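Local atomic coordinates of N-acetylmuramoyl-L-alanine amidase amiD (Escherichia coli, PDB entry 3D2Y), a protein that hydrolyses the amide link between N-acetylmuramoyl residues and L-amino acids in cell-wall glycopeptides, using one bound zinc ion. Residues P27-L32 against I137-I143; K51-H56 against E80-H84; S55-A61 against S100-E106. One frame throughout, in Å; residues are numbered along the deposited sequence.

Overall arrangement
After two short N-terminal strands, the chain reaches P27-L32, which enters strand 31-36 and in contact 1 meets the end of helix 124-141, closing the longest of the three loops. Contacts 2 and 3 are both nested inside it. Past helix 41-48, K51-H56 pairs with E80-H84 in contact 2, and the strand that follows pairs with S100-E106 in contact 3. These two loops cross, share S55 and H56, and have centres about 10 Å apart. Strand 100-105 lies beside strand 31-36 in the sheet, so contacts 1 and 3 touch there. Together the contacts join the sheet to helix 124-141 and to the loops near the zinc site.

Contact 1 (P27-L32 against I137-I143); sequences PRIKVL and IIARYHI
I29 lies over one face of the Y141 ring, the two side chains crossing obliquely. Its CD1 is the methyl that does the touching, 3.9 Å from the ring centroid and 25° off the normal, a CH-pi contact displaced toward the phenol end, where I29 CD1 comes within 3.5 Å of Y141 CZ. With CG1 beside the backbone N (chi1 -63°), CD1 is carried there, while I29 CG2 lies 3.9 Å from Y141 CD2. On the opposite face sits the CG of R140, so the ring is clasped between two aliphatic groups, while its hydroxyl hydrogen-bonds to E78. P27 approaches obliquely, its CB 4.0 Å from Y141 CD1. The last turn of helix 124-141 packs against the chain entering strand 31-36, an inner strand of the amidase sheet. H142, with positive phi, turns the chain out of the helix and brings I143 alongside the strand. The CD1 of I143 lies 4.2 Å from L32 CB, and I143 CG2 rests 3.6 Å from K30 O. Farther into the interior, the two L32 methyls divide between neighbouring helix residues, CD1 meeting I137 CD1 and CD2 meeting I138 CD1. One water bridges the segments, donating to both I29 O and Y141 O.

Contact 2 (K51-H56 against E80-H84); sequences KQVSSH and ELAWH
S54 grips W83 through two hydrogen bonds. The S54 N-H donates to W83 O at 3.0 Å, the donor standing well above the carbonyl plane, and the W83 N-H returns to S54 OG at 3.0 Å. OG is brought to the W83 N-H by its position between the backbone N and the carbonyl carbon of its own residue (chi1 67°). At the other end, the H56 NE2-H points to E80 O over 2.8 Å, with an N-H...O angle of 164°; the acceptor lies in the imidazole plane and the donor in the carbonyl plane. Between these bonds, A82 CB lies over one face of the H56 ring, 3.7 Å from its centroid. The indole of W83 turns its edge to the backbone, with CE3 3.3 Å from Q52 O and CZ3 near K51 O. Behind this layer, V53 and S55 pack on helix 41-48. Strand 100-105 holds the far nitrogen of H56, and bonds at both ring nitrogens fix the rotation of the imidazole. H84, whose CB lies 3.1 Å from S54 O, hydrogen-bonds through ND1 to the zinc ligand H35, and its backbone bonds to the bound peptide, against which V53 and W83 also pack. The pairing of these loops thus shapes a wall of the substrate site, and H84 is a second-shell residue that probably helps to orient H35.

Contact 3 (S55-A61 against S100-E106); sequences SHYLVPA and SIGIELE
V59 nests between I103 and L105 on one face of the sheet: V59 CG2 is 3.9 Å from I103 CG2 and 3.8 Å from L105 CD2, and the side chains of V59 and L105 lie side by side, pointing the same way. With CG1 anti to the backbone N, CG2 is turned toward strand 100-105. Next along this face, Y57 slants across I103, CD2 against CG1, and meets I101 CG2 with the edge of its ring at CE2, 4.0 Å away. Helix 124-141 covers this side, I137 touching both Y57 and I101, and the phenol hydroxyl bonds to E78. Strands 57-59 and 100-105 run parallel, 22° apart, as neighbours in the mixed sheet of the amidase (PGRP-like) fold. Their alternating bonds link Y57 N to G102 O, E104 N to Y57 O, V59 N to E104 O and E106 N to V59 O. On the reverse face stand L58 and E104, the proton acceptor of the active site. The E104 chain bends at chi2 (-101°), its CG passing 3.3 Å from S55 OG and its side chain lying against H35 and T37, beside the bound peptide. S55 OG donates to Y57 O at 3.0 Å, and E104 N reaches that oxygen from the opposite face of its plane, so two bonds hold the carbonyl next to the catalytic residue. Toward the start of the strands, G102 N donates to H56 ND1 at 3.0 Å, tilted 20° from the ring plane. At the far end the extended E106 side chain reaches its carboxylate to the loop after strand 57-59, where A61 N meets OE2 at 3.0 Å from above the carboxylate plane.

Contact 1 (P27-L32 against I137-I143)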
loop_
_atom_site.group_PDB
_atom_site.type_symbol
_atom_site.label_atom_id
_atom_site.label_comp_id
_atom_site.label_asym_id
_atom_site.label_seq_id
_atom_site.Cartn_x
_atom_site.Cartn_y
_atom_site.Cartn_z
ATOM N N PRO A 27 -16.248 5.543 7.474
ATOM C CA PRO A 27 -15.394 4.469 8.002
ATOM C C PRO A 27 -14.174 4.943 8.785
ATOM O O PRO A 27 -13.548 5.994 8.478
ATOM C CB PRO A 27 -14.907 3.694 6.747
ATOM C CG PRO A 27 -15.848 4.041 5.650
ATOM C CD PRO A 27 -16.529 5.392 6.025
ATOM N N ARG A 28 -13.779 4.125 9.758
ATOM C CA ARG A 28 -12.483 4.345 10.372
ATOM C C ARG A 28 -11.343 3.766 9.501
ATOM O O ARG A 28 -10.174 4.136 9.672
ATOM C CB ARG A 28 -12.452 3.735 11.760
ATOM C CG ARG A 28 -13.514 4.279 12.728
ATOM C CD ARG A 28 -13.403 3.556 14.099
ATOM N NE ARG A 28 -14.482 4.054 14.970
ATOM C CZ ARG A 28 -14.423 5.202 15.650
ATOM N NH1 ARG A 28 -15.479 5.528 16.369
ATOM N NH2 ARG A 28 -13.314 6.009 15.653
ATOM N N ILE A 29 -11.697 2.835 8.596
ATOM C CA ILE A 29 -10.717 2.219 7.713
ATOM C C ILE A 29 -10.619 3.046 6.406
ATOM O O ILE A 29 -11.618 3.282 5.745
ATOM C CB ILE A 29 -11.057 0.713 7.445
ATOM C CG1 ILE A 29 -11.012 -0.095 8.740
ATOM C CG2 ILE A 29 -10.127 0.126 6.338
ATOM C CD1 ILE A 29 -11.845 -1.386 8.750
ATOM N N LYS A 30 -9.419 3.489 6.055
ATOM C CA LYS A 30 -9.207 4.340 4.896
ATOM C C LYS A 30 -8.093 3.815 3.985
ATOM O O LYS A 30 -7.968 4.277 2.861
ATOM C CB LYS A 30 -8.789 5.744 5.344
ATOM C CG LYS A 30 -9.836 6.465 6.251
ATOM C CD LYS A 30 -9.167 7.163 7.428
ATOM C CE LYS A 30 -10.062 7.584 8.532
ATOM N NZ LYS A 30 -10.238 9.065 8.352
ATOM N N VAL A 31 -7.293 2.860 4.477
ATOM C CA VAL A 31 -6.050 2.476 3.816
ATOM C C VAL A 31 -5.944 0.951 3.691
ATOM O O VAL A 31 -6.334 0.210 4.619
ATOM C CB VAL A 31 -4.798 3.132 4.525
ATOM C CG1 VAL A 31 -3.484 2.634 3.940
ATOM C CG2 VAL A 31 -4.860 4.707 4.452
ATOM N N LEU A 32 -5.518 0.515 2.518
ATOM C CA LEU A 32 -5.204 -0.916 2.278
ATOM C C LEU A 32 -3.740 -1.058 1.981
ATOM O O LEU A 32 -3.249 -0.537 0.956
ATOM C CB LEU A 32 -6.010 -1.440 1.096
ATOM C CG LEU A 32 -5.893 -2.921 0.756
ATOM C CD1 LEU A 32 -6.211 -3.761 2.011
ATOM C CD2 LEU A 32 -6.759 -3.355 -0.470
ATOM N N ILE A 137 -12.872 -5.201 -0.279
ATOM C CA ILE A 137 -12.407 -4.311 0.793
ATOM C C ILE A 137 -12.562 -2.844 0.434
ATOM O O ILE A 137 -13.138 -2.049 1.220
ATOM C CB ILE A 137 -10.945 -4.642 1.236
ATOM C CG1 ILE A 137 -10.895 -6.054 1.795
ATOM C CG2 ILE A 137 -10.517 -3.682 2.361
ATOM C CD1 ILE A 137 -9.461 -6.582 1.904
ATOM N N ILE A 138 -12.084 -2.501 -0.763
ATOM C CA ILE A 138 -12.206 -1.154 -1.327
ATOM C C ILE A 138 -13.678 -0.690 -1.441
ATOM O O ILE A 138 -13.988 0.435 -1.067
ATOM C CB ILE A 138 -11.466 -1.073 -2.689
ATOM C CG1 ILE A 138 -9.943 -1.153 -2.465
ATOM C CG2 ILE A 138 -11.921 0.157 -3.473
ATOM C CD1 ILE A 138 -9.150 -1.661 -3.643
ATOM N N ALA A 139 -14.585 -1.560 -1.913
ATOM C CA ALA A 139 -16.029 -1.263 -1.902
ATOM C C ALA A 139 -16.598 -1.029 -0.515
ATOM O O ALA A 139 -17.394 -0.077 -0.302
ATOM C CB ALA A 139 -16.855 -2.383 -2.649
ATOM N N ARG A 140 -16.232 -1.914 0.416
ATOM C CA ARG A 140 -16.827 -1.911 1.749
ATOM C C ARG A 140 -16.623 -0.553 2.465
ATOM O O ARG A 140 -17.557 -0.037 3.114
ATOM C CB ARG A 140 -16.271 -3.083 2.560
ATOM C CG ARG A 140 -16.910 -3.240 3.913
ATOM C CD ARG A 140 -17.004 -4.673 4.313
ATOM N NE ARG A 140 -15.722 -5.350 4.210
ATOM C CZ ARG A 140 -15.491 -6.423 3.462
ATOM N NH1 ARG A 140 -16.470 -6.983 2.763
ATOM N NH2 ARG A 140 -14.273 -6.953 3.436
ATOM N N TYR A 141 -15.422 0.021 2.298
ATOM C CA TYR A 141 -14.959 1.216 3.044
ATOM C C TYR A 141 -14.805 2.450 2.191
ATOM O O TYR A 141 -14.397 3.516 2.675
ATOM C CB TYR A 141 -13.671 0.918 3.836
ATOM C CG TYR A 141 -13.856 -0.251 4.751
ATOM C CD1 TYR A 141 -14.739 -0.177 5.841
ATOM C CD2 TYR A 141 -13.217 -1.464 4.492
ATOM C CE1 TYR A 141 -14.925 -1.261 6.684
ATOM C CE2 TYR A 141 -13.411 -2.553 5.321
ATOM C CZ TYR A 141 -14.254 -2.450 6.409
ATOM O OH TYR A 141 -14.464 -3.538 7.233
ATOM N N HIS A 142 -15.149 2.301 0.916
ATOM C CA HIS A 142 -14.933 3.332 -0.102
ATOM C C HIS A 142 -13.493 3.856 -0.131
ATOM O O HIS A 142 -13.237 5.067 -0.100
ATOM C CB HIS A 142 -15.908 4.480 0.089
ATOM C CG HIS A 142 -17.274 4.204 -0.439
ATOM N ND1 HIS A 142 -18.167 3.375 0.202
ATOM C CD2 HIS A 142 -17.899 4.644 -1.557
ATOM C CE1 HIS A 142 -19.285 3.318 -0.496
ATOM N NE2 HIS A 142 -19.154 4.085 -1.564
ATOM N N ILE A 143 -12.548 2.925 -0.125
ATOM C CA ILE A 143 -11.139 3.270 -0.082
ATOM C C ILE A 143 -10.762 3.926 -1.403
ATOM O O ILE A 143 -11.146 3.427 -2.456
ATOM C CB ILE A 143 -10.298 1.996 0.174
ATOM C CG1 ILE A 143 -10.582 1.510 1.593
ATOM C CG2 ILE A 143 -8.805 2.284 -0.078
ATOM C CD1 ILE A 143 -9.718 0.304 2.034
HETATM O O HOH W 1 -12.601 4.974 4.038
#

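Contact 2 (K51-H56 against E80-H84)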
loop_
_atom_site.group_PDB
_atom_site.type_symbol
_atom_site.label_atom_id
_atom_site.label_comp_id
_atom_site.label_asym_id
_atom_site.label_seq_id
_atom_site.Cartn_x
_atom_site.Cartn_y
_atom_site.Cartn_z
ATOM N N LYS A 51 3.028 -12.822 18.954
ATOM C CA LYS A 51 2.714 -11.658 19.757
ATOM C C LYS A 51 3.456 -10.370 19.347
ATOM O O LYS A 51 3.340 -9.355 20.022
ATOM C CB LYS A 51 2.767 -11.989 21.255
ATOM C CG LYS A 51 3.883 -12.922 21.670
ATOM C CD LYS A 51 5.056 -12.142 22.249
ATOM C CE LYS A 51 5.943 -13.050 23.098
ATOM N NZ LYS A 51 6.122 -12.419 24.443
ATOM N N GLN A 52 4.161 -10.417 18.215
ATOM C CA GLN A 52 4.893 -9.252 17.709
ATOM C C GLN A 52 4.251 -8.616 16.471
ATOM O O GLN A 52 4.216 -7.402 16.336
ATOM C CB GLN A 52 6.363 -9.610 17.452
ATOM C CG GLN A 52 7.134 -9.914 18.742
ATOM C CD GLN A 52 8.572 -10.323 18.498
ATOM O OE1 GLN A 52 9.408 -9.500 18.111
ATOM N NE2 GLN A 52 8.878 -11.595 18.757
ATOM N N VAL A 53 3.739 -9.432 15.558
ATOM C CA VAL A 53 3.134 -8.882 14.355
ATOM C C VAL A 53 1.923 -9.703 13.924
ATOM O O VAL A 53 1.801 -10.855 14.280
ATOM C CB VAL A 53 4.185 -8.681 13.216
ATOM C CG1 VAL A 53 5.142 -9.868 13.119
ATOM C CG2 VAL A 53 3.501 -8.452 11.882
ATOM N N SER A 54 1.009 -9.068 13.208
ATOM C CA SER A 54 -0.104 -9.756 12.557
ATOM C C SER A 54 -0.558 -9.029 11.280
ATOM O O SER A 54 -0.103 -7.918 10.971
ATOM C CB SER A 54 -1.293 -9.891 13.509
ATOM O OG SER A 54 -1.839 -8.592 13.798
ATOM N N SER A 55 -1.447 -9.658 10.526
ATOM C CA SER A 55 -2.118 -8.968 9.416
ATOM C C SER A 55 -3.541 -9.483 9.365
ATOM O O SER A 55 -3.848 -10.541 9.944
ATOM C CB SER A 55 -1.408 -9.224 8.081
ATOM O OG SER A 55 -1.396 -10.619 7.786
ATOM N N HIS A 56 -4.413 -8.768 8.659
ATOM C CA HIS A 56 -5.806 -9.226 8.516
ATOM C C HIS A 56 -5.947 -10.406 7.590
ATOM O O HIS A 56 -6.704 -11.323 7.882
ATOM C CB HIS A 56 -6.707 -8.111 8.050
ATOM C CG HIS A 56 -6.715 -6.935 8.964
ATOM N ND1 HIS A 56 -5.832 -5.873 8.847
ATOM C CD2 HIS A 56 -7.514 -6.649 10.024
ATOM C CE1 HIS A 56 -6.085 -4.995 9.799
ATOM N NE2 HIS A 56 -7.101 -5.441 10.529
ATOM N N GLU A 80 -10.952 -4.670 13.847
ATOM C CA GLU A 80 -9.832 -4.541 14.760
ATOM C C GLU A 80 -8.573 -4.208 13.983
ATOM O O GLU A 80 -8.455 -4.558 12.813
ATOM C CB GLU A 80 -9.646 -5.834 15.553
ATOM C CG GLU A 80 -10.703 -6.042 16.646
ATOM C CD GLU A 80 -10.227 -7.013 17.660
ATOM O OE1 GLU A 80 -10.098 -6.607 18.839
ATOM O OE2 GLU A 80 -9.950 -8.169 17.277
ATOM N N LEU A 81 -7.636 -3.522 14.621
ATOM C CA LEU A 81 -6.324 -3.337 14.003
ATOM C C LEU A 81 -5.412 -4.551 14.159
ATOM O O LEU A 81 -5.458 -5.290 15.171
ATOM C CB LEU A 81 -5.645 -2.054 14.525
ATOM C CG LEU A 81 -5.202 -1.921 15.973
ATOM C CD1 LEU A 81 -3.874 -2.643 16.121
ATOM C CD2 LEU A 81 -5.048 -0.459 16.322
ATOM N N ALA A 82 -4.576 -4.740 13.138
ATOM C CA ALA A 82 -3.555 -5.772 13.113
ATOM C C ALA A 82 -2.226 -5.034 13.230
ATOM O O ALA A 82 -2.168 -3.852 12.914
ATOM C CB ALA A 82 -3.651 -6.561 11.794
ATOM N N TRP A 83 -1.180 -5.714 13.722
ATOM C CA TRP A 83 0.179 -5.171 13.888
ATOM C C TRP A 83 1.052 -5.431 12.644
ATOM O O TRP A 83 1.970 -6.266 12.664
ATOM C CB TRP A 83 0.817 -5.740 15.163
ATOM C CG TRP A 83 0.401 -5.035 16.447
ATOM C CD1 TRP A 83 -0.532 -4.059 16.590
ATOM C CD2 TRP A 83 0.922 -5.298 17.763
ATOM N NE1 TRP A 83 -0.612 -3.671 17.910
ATOM C CE2 TRP A 83 0.264 -4.437 18.652
ATOM C CE3 TRP A 83 1.870 -6.212 18.273
ATOM C CZ2 TRP A 83 0.561 -4.412 20.041
ATOM C CZ3 TRP A 83 2.172 -6.177 19.622
ATOM C CH2 TRP A 83 1.511 -5.303 20.497
ATOM N N HIS A 84 0.714 -4.732 11.535
ATOM C CA HIS A 84 1.338 -4.909 10.202
ATOM C C HIS A 84 2.134 -3.709 9.641
ATOM O O HIS A 84 3.109 -3.882 8.922
ATOM C CB HIS A 84 0.302 -5.389 9.148
ATOM C CG HIS A 84 -0.711 -4.337 8.788
ATOM N ND1 HIS A 84 -0.554 -3.515 7.695
ATOM C CD2 HIS A 84 -1.836 -3.918 9.417
ATOM C CE1 HIS A 84 -1.560 -2.652 7.642
ATOM N NE2 HIS A 84 -2.346 -2.870 8.682
#

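Contact 3 (S55-A61 against S100-E106)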
loop_
_atom_site.group_PDB
_atom_site.type_symbol
_atom_site.label_atom_id
_atom_site.label_comp_id
_atom_site.label_asym_id
_atom_site.label_seq_id
_atom_site.Cartn_x
_atom_site.Cartn_y
_atom_site.Cartn_z
ATOM N N SER A 55 -1.447 -9.658 10.526
ATOM C CA SER A 55 -2.118 -8.968 9.416
ATOM C C SER A 55 -3.541 -9.483 9.365
ATOM O O SER A 55 -3.848 -10.541 9.944
ATOM C CB SER A 55 -1.408 -9.224 8.081
ATOM O OG SER A 55 -1.396 -10.619 7.786
ATOM N N HIS A 56 -4.413 -8.768 8.659
ATOM C CA HIS A 56 -5.806 -9.226 8.516
ATOM C C HIS A 56 -5.947 -10.406 7.590
ATOM O O HIS A 56 -6.704 -11.323 7.882
ATOM C CB HIS A 56 -6.707 -8.111 8.050
ATOM C CG HIS A 56 -6.715 -6.935 8.964
ATOM N ND1 HIS A 56 -5.832 -5.873 8.847
ATOM C CD2 HIS A 56 -7.514 -6.649 10.024
ATOM C CE1 HIS A 56 -6.085 -4.995 9.799
ATOM N NE2 HIS A 56 -7.101 -5.441 10.529
ATOM N N TYR A 57 -5.181 -10.403 6.492
ATOM C CA TYR A 57 -5.214 -11.506 5.545
ATOM C C TYR A 57 -3.811 -12.034 5.204
ATOM O O TYR A 57 -2.801 -11.311 5.228
ATOM C CB TYR A 57 -5.964 -11.079 4.280
ATOM C CG TYR A 57 -7.364 -10.593 4.523
ATOM C CD1 TYR A 57 -8.421 -11.504 4.582
ATOM C CD2 TYR A 57 -7.636 -9.242 4.681
ATOM C CE1 TYR A 57 -9.722 -11.074 4.800
ATOM C CE2 TYR A 57 -8.947 -8.785 4.914
ATOM C CZ TYR A 57 -9.973 -9.732 4.971
ATOM O OH TYR A 57 -11.283 -9.418 5.170
ATOM N N LEU A 58 -3.765 -13.330 4.973
ATOM C CA LEU A 58 -2.574 -14.000 4.470
ATOM C C LEU A 58 -2.936 -14.826 3.213
ATOM O O LEU A 58 -3.760 -15.772 3.289
ATOM C CB LEU A 58 -1.949 -14.892 5.565
ATOM C CG LEU A 58 -0.743 -15.794 5.208
ATOM C CD1 LEU A 58 0.512 -14.995 4.759
ATOM C CD2 LEU A 58 -0.387 -16.654 6.420
ATOM N N VAL A 59 -2.344 -14.451 2.070
ATOM C CA VAL A 59 -2.622 -15.106 0.789
ATOM C C VAL A 59 -1.454 -16.049 0.434
ATOM O O VAL A 59 -0.337 -15.573 0.269
ATOM C CB VAL A 59 -2.827 -14.092 -0.374
ATOM C CG1 VAL A 59 -3.385 -14.852 -1.622
ATOM C CG2 VAL A 59 -3.835 -12.948 0.070
ATOM N N PRO A 60 -1.709 -17.380 0.320
ATOM C CA PRO A 60 -0.590 -18.243 -0.100
ATOM C C PRO A 60 -0.070 -17.853 -1.505
ATOM O O PRO A 60 -0.761 -17.196 -2.272
ATOM C CB PRO A 60 -1.223 -19.653 -0.134
ATOM C CG PRO A 60 -2.436 -19.586 0.656
ATOM C CD PRO A 60 -2.945 -18.161 0.499
ATOM N N ALA A 61 1.109 -18.322 -1.846
ATOM C CA ALA A 61 1.686 -18.096 -3.177
ATOM C C ALA A 61 0.796 -18.673 -4.266
ATOM O O ALA A 61 0.657 -18.075 -5.323
ATOM C CB ALA A 61 3.057 -18.740 -3.263
ATOM N N SER A 100 -5.887 1.077 8.800
ATOM C CA SER A 100 -5.666 0.287 7.606
ATOM C C SER A 100 -6.047 -1.147 7.782
ATOM O O SER A 100 -6.188 -1.651 8.912
ATOM C CB SER A 100 -4.208 0.376 7.169
ATOM O OG SER A 100 -3.343 -0.360 8.054
ATOM N N ILE A 101 -6.253 -1.785 6.640
ATOM C CA ILE A 101 -6.282 -3.251 6.548
ATOM C C ILE A 101 -4.971 -3.708 5.926
ATOM O O ILE A 101 -4.470 -3.068 5.035
ATOM C CB ILE A 101 -7.508 -3.683 5.735
ATOM C CG1 ILE A 101 -8.731 -3.524 6.637
ATOM C CG2 ILE A 101 -7.376 -5.134 5.285
ATOM C CD1 ILE A 101 -10.023 -3.758 6.000
ATOM N N GLY A 102 -4.400 -4.804 6.444
ATOM C CA GLY A 102 -3.089 -5.272 5.986
ATOM C C GLY A 102 -3.297 -6.620 5.343
ATOM O O GLY A 102 -3.954 -7.489 5.913
ATOM N N ILE A 103 -2.820 -6.744 4.115
ATOM C CA ILE A 103 -2.795 -8.028 3.398
ATOM C C ILE A 103 -1.370 -8.481 3.210
ATOM O O ILE A 103 -0.559 -7.774 2.572
ATOM C CB ILE A 103 -3.532 -7.958 2.047
ATOM C CG1 ILE A 103 -5.013 -7.653 2.303
ATOM C CG2 ILE A 103 -3.398 -9.307 1.280
ATOM C CD1 ILE A 103 -5.759 -7.324 1.057
ATOM N N GLU A 104 -1.081 -9.683 3.704
ATOM C CA GLU A 104 0.236 -10.307 3.523
ATOM C C GLU A 104 0.160 -11.383 2.426
ATOM O O GLU A 104 -0.742 -12.239 2.425
ATOM C CB GLU A 104 0.705 -10.935 4.835
ATOM C CG GLU A 104 1.173 -9.916 5.888
ATOM C CD GLU A 104 2.665 -9.837 5.948
ATOM O OE1 GLU A 104 3.305 -10.881 5.789
ATOM O OE2 GLU A 104 3.220 -8.765 6.197
ATOM N N LEU A 105 1.123 -11.303 1.519
ATOM C CA LEU A 105 1.292 -12.167 0.347
ATOM C C LEU A 105 2.532 -13.034 0.544
ATOM O O LEU A 105 3.649 -12.529 0.721
ATOM C CB LEU A 105 1.418 -11.314 -0.910
ATOM C CG LEU A 105 0.367 -10.225 -1.197
ATOM C CD1 LEU A 105 0.659 -9.516 -2.529
ATOM C CD2 LEU A 105 -1.009 -10.863 -1.261
ATOM N N GLU A 106 2.324 -14.339 0.519
ATOM C CA GLU A 106 3.442 -15.267 0.660
ATOM C C GLU A 106 4.319 -15.078 -0.569
ATOM O O GLU A 106 3.907 -15.376 -1.688
ATOM C CB GLU A 106 2.992 -16.714 0.767
ATOM C CG GLU A 106 4.174 -17.711 0.880
ATOM C CD GLU A 106 3.840 -19.173 0.510
ATOM O OE1 GLU A 106 4.797 -19.947 0.357
ATOM O OE2 GLU A 106 2.657 -19.545 0.394
#